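Local structure of cobalamin biosynthesis protein CobN (Mycobacterium tuberculosis, 7C6O) at residues 369-374 with 551-556; 138-143 with 168-173; 883-888 with 895-900; 285-290 with 310-315; 1021-1026 with 1082-1087. The protein serves as the catalytic large subunit of cobaltochelatase, which probably inserts cobalt into a corrinoid ring during cobalamin biosynthesis. One frame throughout, in Å; residues are numbered along the deposited sequence.

Interaction 1. Residues 369-374 with 551-556; sequences VALVFS and AVVHLG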
# COMPACT_ATOMS: atom_id res chain seq x y z
N VAL A 369 -3.13 26.98 -2.91
CA VAL A 369 -3.38 25.54 -2.82
C VAL A 369 -3.96 25.05 -4.14
O VAL A 369 -4.87 25.67 -4.70
CB VAL A 369 -4.33 25.20 -1.65
CG1 VAL A 369 -4.53 23.69 -1.55
CG2 VAL A 369 -3.79 25.77 -0.35
N ALA A 370 -3.45 23.91 -4.61
CA ALA A 370 -4.02 23.21 -5.75
C ALA A 370 -4.82 22.01 -5.26
O ALA A 370 -4.29 21.17 -4.52
CB ALA A 370 -2.92 22.76 -6.72
N LEU A 371 -6.08 21.94 -5.66
CA LEU A 371 -6.98 20.84 -5.33
C LEU A 371 -7.16 20.01 -6.60
O LEU A 371 -7.77 20.47 -7.57
CB LEU A 371 -8.31 21.36 -4.81
CG LEU A 371 -9.29 20.39 -4.14
CD1 LEU A 371 -8.67 19.78 -2.90
CD2 LEU A 371 -10.60 21.09 -3.79
N VAL A 372 -6.61 18.79 -6.61
CA VAL A 372 -6.57 17.95 -7.81
C VAL A 372 -7.52 16.77 -7.63
O VAL A 372 -7.49 16.09 -6.60
CB VAL A 372 -5.14 17.47 -8.10
CG1 VAL A 372 -5.11 16.59 -9.34
CG2 VAL A 372 -4.20 18.65 -8.26
N PHE A 373 -8.34 16.53 -8.65
CA PHE A 373 -9.31 15.44 -8.65
C PHE A 373 -8.86 14.34 -9.60
O PHE A 373 -8.38 14.62 -10.70
CB PHE A 373 -10.70 15.94 -9.08
CG PHE A 373 -11.32 16.92 -8.13
CD1 PHE A 373 -10.85 18.22 -8.04
CD2 PHE A 373 -12.40 16.55 -7.35
CE1 PHE A 373 -11.44 19.13 -7.17
CE2 PHE A 373 -12.99 17.45 -6.48
CZ PHE A 373 -12.51 18.73 -6.39
N SER A 374 -9.04 13.09 -9.18
CA SER A 374 -8.81 11.96 -10.06
C SER A 374 -9.83 11.94 -11.20
O SER A 374 -10.92 12.52 -11.10
CB SER A 374 -8.88 10.64 -9.29
OG SER A 374 -7.99 10.62 -8.19
N ALA A 551 1.10 23.95 -1.75
CA ALA A 551 0.85 22.53 -1.52
C ALA A 551 -0.21 22.04 -2.49
O ALA A 551 -1.03 22.82 -3.01
CB ALA A 551 0.41 22.26 -0.08
N VAL A 552 -0.19 20.74 -2.73
CA VAL A 552 -1.20 20.05 -3.53
C VAL A 552 -2.03 19.19 -2.59
O VAL A 552 -1.49 18.48 -1.74
CB VAL A 552 -0.56 19.19 -4.64
CG1 VAL A 552 -1.63 18.43 -5.42
CG2 VAL A 552 0.28 20.06 -5.57
N VAL A 553 -3.35 19.26 -2.74
CA VAL A 553 -4.28 18.36 -2.07
C VAL A 553 -4.94 17.51 -3.14
O VAL A 553 -5.63 18.04 -4.02
CB VAL A 553 -5.33 19.12 -1.24
CG1 VAL A 553 -6.29 18.14 -0.57
CG2 VAL A 553 -4.66 20.00 -0.19
N HIS A 554 -4.73 16.20 -3.09
CA HIS A 554 -5.41 15.28 -3.99
C HIS A 554 -6.55 14.60 -3.25
O HIS A 554 -6.35 14.02 -2.18
CB HIS A 554 -4.46 14.23 -4.56
CG HIS A 554 -5.03 13.50 -5.74
ND1 HIS A 554 -4.65 13.79 -7.03
CD2 HIS A 554 -5.98 12.54 -5.82
CE1 HIS A 554 -5.33 13.01 -7.86
NE2 HIS A 554 -6.14 12.25 -7.15
N LEU A 555 -7.75 14.64 -3.83
CA LEU A 555 -8.96 14.22 -3.14
C LEU A 555 -9.27 12.75 -3.42
O LEU A 555 -9.74 12.40 -4.50
CB LEU A 555 -10.13 15.12 -3.54
CG LEU A 555 -10.12 16.46 -2.82
CD1 LEU A 555 -11.35 17.27 -3.17
CD2 LEU A 555 -10.02 16.25 -1.32
N GLY A 556 -9.02 11.90 -2.43
CA GLY A 556 -9.55 10.55 -2.43
C GLY A 556 -8.70 9.55 -3.20
O GLY A 556 -7.83 9.89 -4.00
O HOH W 1 -10.85 12.76 -6.88
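Ala370 and Val553 meet in the tightest part of this parallel strand pair: the N-H of Val553 reaches Ala370 O over 2.8 Å, and Val372 N follows with Val553 O at 2.9 Å. The register Ala370-Val552, Leu371-Val553, Val372-His554 keeps CA atoms 4.8-4.9 Å apart, and the bond from Leu555 N to Val372 O closes the ladder. On one face, Leu371 CD1 lies 3.6 Å from Leu555 CG and also touches CG1 of Val553. The chi1 of -168° turns the CG of Leu371 beside its carbonyl carbon, and CD1 then leans across to the neighbouring strand. Helix 391-405 covers this face, touching Leu371, Phe373 and Leu555. On the other face, Val372 CG2 packs on Val552 CG1 at 3.8 Å.

Toward the C-terminal ends the direct ladder gives way to a water-bridged link, and polar groups take over. A water accepts from Ser374 N and donates to Leu555 O, bridging the gap. Beside it, Ser374 OG meets His554 NE2 at 2.7 Å in the plane of the imidazole, either partner being a possible donor, while Val372 O stands 3.6 Å above the ring centre and Tyr588 meets the same ring.

The chemistry therefore divides along the strands: backbone bonds and branched aliphatic groups join two strands of a buried sheet, whereas at their C-terminal end the Ser374 OG-His554 NE2 bond joins hydroxyl to imidazole, and the water separately links the two backbones.

Interaction 2. Residues 138-143 with 168-173; sequences HIYLAH and TPPVAT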
# COMPACT_ATOMS: atom_id res chain seq x y z
N HIS A 138 43.70 2.23 25.28
CA HIS A 138 42.33 1.73 25.42
C HIS A 138 41.33 2.87 25.51
O HIS A 138 40.26 2.83 24.90
CB HIS A 138 42.23 0.83 26.65
CG HIS A 138 40.83 0.37 26.94
ND1 HIS A 138 40.31 -0.80 26.43
CD2 HIS A 138 39.84 0.94 27.67
CE1 HIS A 138 39.07 -0.94 26.84
NE2 HIS A 138 38.76 0.10 27.60
N ILE A 139 41.68 3.92 26.26
CA ILE A 139 40.76 5.04 26.44
C ILE A 139 40.62 5.84 25.15
O ILE A 139 39.51 6.23 24.77
CB ILE A 139 41.24 5.92 27.61
CG1 ILE A 139 41.23 5.11 28.91
CG2 ILE A 139 40.37 7.17 27.74
CD1 ILE A 139 41.79 5.85 30.11
N TYR A 140 41.74 6.10 24.46
CA TYR A 140 41.69 6.79 23.17
C TYR A 140 40.70 6.11 22.23
O TYR A 140 39.88 6.77 21.58
CB TYR A 140 43.07 6.84 22.52
CG TYR A 140 43.98 7.97 22.95
CD1 TYR A 140 43.70 9.29 22.62
CD2 TYR A 140 45.16 7.71 23.64
CE1 TYR A 140 44.55 10.32 22.99
CE2 TYR A 140 46.01 8.73 24.02
CZ TYR A 140 45.70 10.03 23.69
OH TYR A 140 46.56 11.04 24.08
N LEU A 141 40.78 4.78 22.14
CA LEU A 141 39.96 4.04 21.20
C LEU A 141 38.53 3.84 21.71
O LEU A 141 37.60 3.81 20.91
CB LEU A 141 40.61 2.69 20.90
CG LEU A 141 41.92 2.82 20.10
CD1 LEU A 141 42.76 1.56 20.19
CD2 LEU A 141 41.60 3.15 18.64
N ALA A 142 38.35 3.72 23.03
CA ALA A 142 37.01 3.58 23.58
C ALA A 142 36.18 4.83 23.30
O ALA A 142 35.02 4.74 22.88
CB ALA A 142 37.07 3.30 25.08
N HIS A 143 36.76 6.01 23.54
CA HIS A 143 36.07 7.25 23.17
C HIS A 143 35.97 7.40 21.66
O HIS A 143 34.92 7.79 21.14
CB HIS A 143 36.79 8.45 23.78
CG HIS A 143 36.62 8.57 25.26
ND1 HIS A 143 35.39 8.53 25.88
CD2 HIS A 143 37.53 8.74 26.25
CE1 HIS A 143 35.54 8.67 27.18
NE2 HIS A 143 36.83 8.80 27.44
N THR A 168 47.69 15.49 22.88
CA THR A 168 46.52 15.82 23.69
C THR A 168 45.97 14.56 24.34
O THR A 168 45.93 13.50 23.71
CB THR A 168 45.44 16.47 22.82
OG1 THR A 168 45.95 17.69 22.26
CG2 THR A 168 44.19 16.78 23.62
N PRO A 169 45.57 14.64 25.61
CA PRO A 169 44.94 13.48 26.26
C PRO A 169 43.66 13.08 25.55
O PRO A 169 43.12 13.86 24.75
CB PRO A 169 44.64 14.00 27.68
CG PRO A 169 45.62 15.11 27.89
CD PRO A 169 45.80 15.75 26.55
N PRO A 170 43.15 11.87 25.80
CA PRO A 170 41.88 11.47 25.18
C PRO A 170 40.76 12.43 25.56
O PRO A 170 40.67 12.91 26.69
CB PRO A 170 41.64 10.07 25.76
CG PRO A 170 42.99 9.58 26.17
CD PRO A 170 43.74 10.80 26.62
N VAL A 171 39.89 12.71 24.58
CA VAL A 171 38.75 13.58 24.78
C VAL A 171 37.47 12.76 24.65
O VAL A 171 37.34 11.92 23.75
CB VAL A 171 38.74 14.76 23.78
CG1 VAL A 171 39.91 15.69 24.06
CG2 VAL A 171 38.79 14.26 22.34
N ALA A 172 36.54 12.99 25.57
CA ALA A 172 35.25 12.32 25.50
C ALA A 172 34.44 12.88 24.33
O ALA A 172 34.52 14.06 24.00
CB ALA A 172 34.48 12.50 26.80
N THR A 173 33.67 12.00 23.71
CA THR A 173 32.79 12.40 22.63
C THR A 173 31.35 12.34 23.10
O THR A 173 30.92 11.31 23.64
CB THR A 173 32.98 11.50 21.41
OG1 THR A 173 33.24 10.16 21.85
CG2 THR A 173 34.15 11.99 20.57
O HOH W 2 32.65 9.04 25.08
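Tyr140 and Pro170 supply the main CH-pi contact between helix 131-143 and the loop leading to strand 176-178. Pro170 CG sits over the middle of the phenol ring, 3.5 Å from its centroid and only 5° off the ring normal. A second contact of this kind is less centred: Ala172 CA lies 3.9 Å from the centroid of the His143 ring, 15° off its normal and displaced toward the rim. Aliphatic packing is limited to the proline, whose CB meets Ile139 CG2 at 3.7 Å.

Two direct hydrogen bonds form, both from hydroxyl groups to backbone carbonyls. Tyr140 OH donates to Thr168 O over 2.6 Å, and that oxygen lies at the ring edge, in its plane, so one phenol is gripped both at its face and at its end. Glu151 of helix 146-161 holds the N-H of Thr168, and Phe155 meets the Tyr140 ring. The other bond runs from Thr173 OG1 to His143 O at 3.0 Å, with the donor 36° out of the carbonyl plane. The hydroxyl is placed for it by a first torsion that sets OG1 between the backbone N and the carbonyl carbon.

Water mediates the last link, lying 2.9 Å from His143 ND1 and donating to Thr173 O, which Arg197 also binds.

Since His143 is the last residue of its helix, Thr173 engages a carbonyl at the helix's C-terminal end. The chemistry implies a loop pinned at both ends by hydroxyl-carbonyl bonds, with proline CH-pi stacking between them, on a largely exposed surface.

Interaction 3. Residues 883-888 with 895-900; sequences LSVWGT and GDDIAE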
# COMPACT_ATOMS: atom_id res chain seq x y z
N LEU A 883 -3.90 -17.71 -8.60
CA LEU A 883 -4.32 -16.78 -7.56
C LEU A 883 -3.74 -15.40 -7.83
O LEU A 883 -2.54 -15.26 -8.08
CB LEU A 883 -3.88 -17.26 -6.17
CG LEU A 883 -4.32 -16.39 -4.99
CD1 LEU A 883 -5.83 -16.47 -4.78
CD2 LEU A 883 -3.57 -16.79 -3.71
N SER A 884 -4.60 -14.38 -7.78
CA SER A 884 -4.16 -12.99 -7.88
C SER A 884 -3.96 -12.43 -6.48
O SER A 884 -4.82 -12.58 -5.61
CB SER A 884 -5.19 -12.16 -8.65
OG SER A 884 -5.27 -12.58 -10.00
N VAL A 885 -2.81 -11.79 -6.26
CA VAL A 885 -2.37 -11.39 -4.93
C VAL A 885 -2.00 -9.91 -4.96
O VAL A 885 -1.14 -9.51 -5.75
CB VAL A 885 -1.19 -12.23 -4.44
CG1 VAL A 885 -0.65 -11.70 -3.13
CG2 VAL A 885 -1.60 -13.70 -4.31
N TRP A 886 -2.62 -9.12 -4.09
CA TRP A 886 -2.42 -7.68 -4.04
C TRP A 886 -1.73 -7.26 -2.75
O TRP A 886 -1.91 -7.88 -1.70
CB TRP A 886 -3.75 -6.93 -4.15
CG TRP A 886 -4.47 -7.11 -5.45
CD1 TRP A 886 -3.92 -7.49 -6.64
CD2 TRP A 886 -5.87 -6.94 -5.68
NE1 TRP A 886 -4.90 -7.55 -7.61
CE2 TRP A 886 -6.11 -7.22 -7.04
CE3 TRP A 886 -6.95 -6.58 -4.87
CZ2 TRP A 886 -7.38 -7.14 -7.61
CZ3 TRP A 886 -8.21 -6.50 -5.43
CH2 TRP A 886 -8.41 -6.78 -6.79
N GLY A 887 -0.97 -6.17 -2.83
CA GLY A 887 -0.30 -5.66 -1.64
C GLY A 887 -1.27 -5.12 -0.62
O GLY A 887 -1.09 -5.31 0.59
N THR A 888 -2.33 -4.43 -1.07
CA THR A 888 -3.31 -3.89 -0.14
C THR A 888 -4.00 -5.00 0.64
O THR A 888 -4.33 -4.82 1.82
CB THR A 888 -4.32 -3.01 -0.89
OG1 THR A 888 -5.06 -2.22 0.05
CG2 THR A 888 -5.29 -3.84 -1.72
N GLY A 895 -1.48 -11.08 5.48
CA GLY A 895 -0.94 -12.05 4.55
C GLY A 895 -1.75 -13.30 4.26
O GLY A 895 -1.17 -14.37 4.02
N ASP A 896 -3.08 -13.19 4.23
CA ASP A 896 -3.92 -14.36 3.97
C ASP A 896 -3.59 -15.01 2.63
O ASP A 896 -3.46 -16.23 2.53
CB ASP A 896 -5.40 -13.98 4.00
CG ASP A 896 -5.92 -13.75 5.41
OD1 ASP A 896 -5.11 -13.73 6.35
OD2 ASP A 896 -7.15 -13.58 5.56
N ASP A 897 -3.47 -14.19 1.57
CA ASP A 897 -3.15 -14.71 0.24
C ASP A 897 -1.85 -15.50 0.25
O ASP A 897 -1.75 -16.58 -0.34
CB ASP A 897 -3.03 -13.57 -0.77
CG ASP A 897 -4.35 -12.91 -1.10
OD1 ASP A 897 -5.42 -13.44 -0.73
OD2 ASP A 897 -4.30 -11.84 -1.74
N ILE A 898 -0.82 -14.94 0.90
CA ILE A 898 0.49 -15.57 0.93
C ILE A 898 0.40 -16.93 1.61
O ILE A 898 0.95 -17.93 1.12
CB ILE A 898 1.51 -14.65 1.63
CG1 ILE A 898 1.52 -13.27 0.97
CG2 ILE A 898 2.89 -15.30 1.64
CD1 ILE A 898 1.99 -12.17 1.90
N ALA A 899 -0.29 -16.98 2.75
CA ALA A 899 -0.45 -18.24 3.47
C ALA A 899 -1.20 -19.27 2.64
O ALA A 899 -0.90 -20.47 2.70
CB ALA A 899 -1.17 -17.99 4.79
N GLU A 900 -2.17 -18.82 1.84
CA GLU A 900 -2.92 -19.77 1.01
C GLU A 900 -2.02 -20.42 -0.02
O GLU A 900 -2.10 -21.64 -0.25
CB GLU A 900 -4.10 -19.06 0.33
CG GLU A 900 -4.99 -20.02 -0.45
CD GLU A 900 -6.13 -19.32 -1.17
OE1 GLU A 900 -6.16 -18.08 -1.18
OE2 GLU A 900 -7.00 -20.02 -1.74
O HOH W 3 -5.29 -9.92 -3.07
O HOH W 4 -2.14 -10.38 -0.62
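In the alpha/beta unit made by strand 880-885 and helix 896-905, Leu883 and Val885 turn their side chains to Asp897 and Glu900. The strand is an inner member of a mixed sheet, parallel to both its neighbours, 935-940 and 1056-1061, and the helix is part of the connection to 935-940. The short segments approach to 9.1 Å between axes, with an angle of 145° between their directions, so the helix runs roughly back along the strand.

The side chains of Val885 and Asp897 run antiparallel past one another. Asp897 CB faces both methyl carbons of Val885, CG1 and CG2, at an equal 3.8 Å. Leu883 CD2 lies 3.8 Å from Asp897 O and, one turn on, from Glu900 OE1; across this contact that methyl borders polar oxygens. Glu900 gets there with an extended chain, its CG opposite the backbone N (chi1 -175°).

The carboxylates are satisfied by a neighbour in the sheet: Asn1060 of strand 1056-1061 donates through ND2 to Asp897 OD1 and to Glu900 OE1. Asp897 OD2 faces the end of strand 880-885, where two waters carry the connection. Phe944 covers Val885 and Ile898 from helix 942-947, while the Trp886 ring makes a cation-pi contact with Lys1059 and edge-to-face contacts with Tyr1074 and Tyr1077.

One water accepts from Trp886 N at 3.0 Å and donates to Asp897 OD2; the second donates to that same oxygen at 2.8 Å and to Trp886 O at 2.7 Å.

Interaction 4. Residues 285-290 with 310-315; sequences QGLCLT and SQVAVP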
# COMPACT_ATOMS: atom_id res chain seq x y z
N GLN A 285 12.15 11.34 5.93
CA GLN A 285 13.20 10.34 5.81
C GLN A 285 14.00 10.59 4.54
O GLN A 285 13.49 10.40 3.43
CB GLN A 285 12.62 8.93 5.82
CG GLN A 285 13.67 7.84 5.97
CD GLN A 285 14.03 7.59 7.43
OE1 GLN A 285 13.19 7.70 8.31
NE2 GLN A 285 15.29 7.26 7.68
N GLY A 286 15.24 11.04 4.69
CA GLY A 286 16.15 11.11 3.57
C GLY A 286 16.87 9.79 3.43
O GLY A 286 17.60 9.38 4.34
N LEU A 287 16.67 9.11 2.31
CA LEU A 287 17.15 7.74 2.18
C LEU A 287 18.65 7.71 1.92
O LEU A 287 19.17 8.48 1.10
CB LEU A 287 16.39 7.02 1.06
CG LEU A 287 14.86 7.04 1.17
CD1 LEU A 287 14.23 6.35 -0.02
CD2 LEU A 287 14.40 6.39 2.47
N CYS A 288 19.35 6.84 2.64
CA CYS A 288 20.78 6.61 2.47
C CYS A 288 20.94 5.12 2.20
O CYS A 288 20.97 4.31 3.13
CB CYS A 288 21.56 7.04 3.71
SG CYS A 288 21.38 8.78 4.12
N LEU A 289 21.03 4.76 0.92
CA LEU A 289 20.96 3.35 0.55
C LEU A 289 22.22 2.61 0.99
O LEU A 289 23.34 3.13 0.89
CB LEU A 289 20.77 3.20 -0.95
CG LEU A 289 19.54 3.92 -1.52
CD1 LEU A 289 19.23 3.41 -2.92
CD2 LEU A 289 18.34 3.75 -0.60
N THR A 290 22.03 1.39 1.49
CA THR A 290 23.13 0.50 1.80
C THR A 290 23.59 -0.29 0.58
O THR A 290 24.21 -1.35 0.72
CB THR A 290 22.75 -0.46 2.93
OG1 THR A 290 21.64 -1.27 2.51
CG2 THR A 290 22.35 0.32 4.16
N SER A 310 13.78 -1.21 6.53
CA SER A 310 14.40 -0.42 7.60
C SER A 310 14.33 1.08 7.37
O SER A 310 14.31 1.84 8.35
CB SER A 310 15.86 -0.84 7.78
OG SER A 310 16.60 -0.66 6.59
N GLN A 311 14.30 1.54 6.12
CA GLN A 311 14.29 2.98 5.85
C GLN A 311 12.97 3.50 5.32
O GLN A 311 12.82 4.72 5.16
CB GLN A 311 15.40 3.35 4.87
CG GLN A 311 16.80 3.17 5.45
CD GLN A 311 17.87 3.75 4.55
OE1 GLN A 311 17.83 4.93 4.22
NE2 GLN A 311 18.82 2.92 4.15
N VAL A 312 12.00 2.63 5.04
CA VAL A 312 10.71 3.09 4.54
C VAL A 312 9.57 2.51 5.37
O VAL A 312 8.86 3.26 6.05
CB VAL A 312 10.54 2.74 3.05
CG1 VAL A 312 9.18 3.20 2.55
CG2 VAL A 312 11.64 3.39 2.22
N ALA A 313 9.40 1.19 5.34
CA ALA A 313 8.20 0.58 5.90
C ALA A 313 8.06 0.85 7.39
O ALA A 313 6.99 1.24 7.87
CB ALA A 313 8.20 -0.93 5.63
N VAL A 314 9.13 0.63 8.15
CA VAL A 314 9.09 0.83 9.60
C VAL A 314 9.12 2.32 9.93
O VAL A 314 8.36 2.76 10.80
CB VAL A 314 10.21 0.05 10.31
CG1 VAL A 314 10.18 0.32 11.81
CG2 VAL A 314 10.05 -1.44 10.05
N PRO A 315 9.96 3.15 9.28
CA PRO A 315 9.86 4.60 9.54
C PRO A 315 8.48 5.18 9.30
O PRO A 315 8.15 6.22 9.90
CB PRO A 315 10.90 5.18 8.57
CG PRO A 315 11.93 4.13 8.48
CD PRO A 315 11.16 2.83 8.49
O HOH W 5 17.45 7.05 5.78
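Gln311 reaches from helix 305-313 to the backbone of Cys288. Its CB packs against Leu287 CD2 at 4.0 Å. The first torsion (chi1 -68°) puts CG opposite the carbonyl carbon, and an extended chain carries the amide straight to the strand. There CD lies 3.5 Å from Cys288 O, and the two terminal atoms divide the work. OE1 accepts from Cys288 N over 2.9 Å, the N-H lying in the carbonyl plane on a lone pair. NE2 donates one N-H to Cys288 O at 2.8 Å; the acceptor lies near the amide plane, although the donor stands 54° out of the plane of the Cys288 carbonyl. One residue's N-H and C=O are thus bound by the Gln311 amide, whose rotation this fixes. A water donates to OE1 as well, and links it to Gly286 O and Gln285 NE2.

The backbone O of Gln311 fares differently: it is buried against Gln285 CG (3.3 Å) and Leu287 CD2 (3.5 Å) without a polar partner. Gln285 OE1, bound by Arg320, also brushes Pro315 CB.

Helix 305-313 lies in the beta-alpha-beta crossover between parallel neighbouring strands 283-289 and 321-331. Cys288 follows Gly286 on the edge that pairs with strand 246-249 (Gly286 bonds Val249), and Gln311 binds it beyond that pairing, while helix 595-604 touches Val312 through Arg603.

Interaction 5. Residues 1021-1026 with 1082-1087; sequences DLAQVY and VATVRA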
# COMPACT_ATOMS: atom_id res chain seq x y z
N ASP A 1021 -7.64 -10.93 -28.00
CA ASP A 1021 -7.32 -9.55 -27.66
C ASP A 1021 -7.20 -9.37 -26.15
O ASP A 1021 -6.26 -8.74 -25.66
CB ASP A 1021 -8.37 -8.60 -28.22
CG ASP A 1021 -8.38 -8.56 -29.73
OD1 ASP A 1021 -7.30 -8.73 -30.34
OD2 ASP A 1021 -9.46 -8.35 -30.30
N LEU A 1022 -8.16 -9.91 -25.40
CA LEU A 1022 -8.10 -9.84 -23.94
C LEU A 1022 -6.80 -10.44 -23.43
O LEU A 1022 -6.11 -9.84 -22.60
CB LEU A 1022 -9.31 -10.55 -23.33
CG LEU A 1022 -10.69 -10.01 -23.69
CD1 LEU A 1022 -11.79 -10.87 -23.06
CD2 LEU A 1022 -10.84 -8.56 -23.26
N ALA A 1023 -6.45 -11.63 -23.92
CA ALA A 1023 -5.24 -12.30 -23.46
C ALA A 1023 -3.99 -11.54 -23.86
O ALA A 1023 -3.01 -11.48 -23.10
CB ALA A 1023 -5.19 -13.73 -24.00
N GLN A 1024 -3.99 -10.95 -25.06
CA GLN A 1024 -2.81 -10.22 -25.52
C GLN A 1024 -2.52 -9.01 -24.63
O GLN A 1024 -1.36 -8.75 -24.28
CB GLN A 1024 -2.98 -9.78 -26.97
CG GLN A 1024 -1.78 -8.99 -27.51
CD GLN A 1024 -1.92 -8.61 -28.97
OE1 GLN A 1024 -2.91 -8.93 -29.62
NE2 GLN A 1024 -0.91 -7.91 -29.49
N VAL A 1025 -3.56 -8.27 -24.25
CA VAL A 1025 -3.36 -7.13 -23.36
C VAL A 1025 -2.93 -7.60 -21.98
O VAL A 1025 -1.96 -7.10 -21.40
CB VAL A 1025 -4.63 -6.26 -23.30
CG1 VAL A 1025 -4.51 -5.22 -22.19
CG2 VAL A 1025 -4.86 -5.57 -24.65
N TYR A 1026 -3.65 -8.59 -21.43
CA TYR A 1026 -3.28 -9.14 -20.13
C TYR A 1026 -1.83 -9.61 -20.12
O TYR A 1026 -1.09 -9.35 -19.16
CB TYR A 1026 -4.23 -10.29 -19.77
CG TYR A 1026 -3.96 -10.95 -18.44
CD1 TYR A 1026 -3.05 -12.00 -18.32
CD2 TYR A 1026 -4.64 -10.55 -17.29
CE1 TYR A 1026 -2.81 -12.61 -17.10
CE2 TYR A 1026 -4.41 -11.16 -16.07
CZ TYR A 1026 -3.49 -12.18 -15.98
OH TYR A 1026 -3.26 -12.79 -14.77
N VAL A 1082 -9.09 -15.55 -15.95
CA VAL A 1082 -10.06 -16.47 -16.56
C VAL A 1082 -10.01 -16.38 -18.08
O VAL A 1082 -9.95 -17.39 -18.78
CB VAL A 1082 -11.48 -16.18 -16.03
CG1 VAL A 1082 -12.50 -17.01 -16.79
CG2 VAL A 1082 -11.56 -16.46 -14.53
N ALA A 1083 -10.02 -15.15 -18.61
CA ALA A 1083 -10.06 -14.97 -20.06
C ALA A 1083 -8.78 -15.46 -20.72
O ALA A 1083 -8.81 -16.03 -21.81
CB ALA A 1083 -10.32 -13.51 -20.40
N THR A 1084 -7.64 -15.24 -20.06
CA THR A 1084 -6.36 -15.64 -20.65
C THR A 1084 -6.24 -17.16 -20.71
O THR A 1084 -5.79 -17.72 -21.71
CB THR A 1084 -5.21 -15.02 -19.86
OG1 THR A 1084 -5.33 -13.60 -19.90
CG2 THR A 1084 -3.86 -15.43 -20.45
N VAL A 1085 -6.66 -17.85 -19.64
CA VAL A 1085 -6.68 -19.31 -19.66
C VAL A 1085 -7.63 -19.81 -20.74
O VAL A 1085 -7.32 -20.77 -21.47
CB VAL A 1085 -7.06 -19.86 -18.27
CG1 VAL A 1085 -7.20 -21.38 -18.31
CG2 VAL A 1085 -6.03 -19.45 -17.23
N ARG A 1086 -8.81 -19.18 -20.87
CA ARG A 1086 -9.75 -19.59 -21.90
C ARG A 1086 -9.17 -19.39 -23.29
O ARG A 1086 -9.31 -20.25 -24.16
CB ARG A 1086 -11.07 -18.83 -21.75
CG ARG A 1086 -12.16 -19.30 -22.72
CD ARG A 1086 -13.48 -18.56 -22.52
NE ARG A 1086 -13.35 -17.12 -22.74
CZ ARG A 1086 -13.46 -16.20 -21.79
NH1 ARG A 1086 -13.74 -16.57 -20.55
NH2 ARG A 1086 -13.31 -14.92 -22.08
N ALA A 1087 -8.49 -18.26 -23.51
CA ALA A 1087 -7.86 -18.01 -24.80
C ALA A 1087 -6.82 -19.07 -25.12
O ALA A 1087 -6.73 -19.55 -26.26
CB ALA A 1087 -7.23 -16.62 -24.83
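Leu1022 begins the contact with helix 1072-1089, its CD1 lying 4.0 Å from Ala1083 CB. The same methyl approaches the edge of the Arg1086 guanidinium, whose polar partners lie close by: NE forms a salt bridge with Asp1019, and NH1 bonds to Thr1156 O. Leu1010 and Trp1016 also touch Leu1022.

Ala1023 comes next and is the point of nearest backbone approach, its CA only 4.5 Å from that of Thr1084. Ala1023 CB touches Ala1087 CB at 3.6 Å and lies 4.0 Å from Thr1084 CA; the small Ala1023, meeting Ala1087, is consistent with so close an approach. The segment axes come within 8.3 Å and cross at -118°, so the helices are well away from parallel and meet over a short patch of about one turn each.

Tyr1026, one turn after Leu1022, ends the contact. Its CD1 stands 3.2 Å from Thr1084 OG1, with CG almost as close, and the two side chains meet at about a right angle. This is contact rather than hydrogen bonding: Thr1084 OG1 lies beside its own backbone N (chi1 -60°) and bonds to Gly1080 O, one turn earlier in its helix. The tyrosine hydroxyl goes on to Tyr1051, and Arg939 forms a cation-pi pair with the ring.

The patch therefore rests on alanine and methyl packing and on the Thr1084 OG1-Tyr1026 ring contact, with the polar ends of Thr1084, Tyr1026 and Arg1086 paired outside it. The chemistry is consistent with a crossing governed mainly by packing, while the salt bridge of Arg1086 to Asp1019 adds an electrostatic tie between the two helices.

Along the chain, interaction 2 comes first, joining helix 131-143, which lies against the N-terminal parallel sheet, to the segment before strand 176-178 and closing 24 intervening, mostly helical residues. Interaction 4 closes 19 residues within the second sheet's strand-helix unit. Interaction 1 spans the longest loop, 176 residues, and pairs two strands of a third sheet. Interaction 3 closes only six residues beside a fourth sheet, and interaction 5 brackets 55 residues, joining helices that lead into strands of that same sheet. All five lie in series, so none nests or crosses. Interactions 3 and 5 come within about 5 Å at nearest atoms; interactions 2 and 5 lie about 70 Å apart between centres.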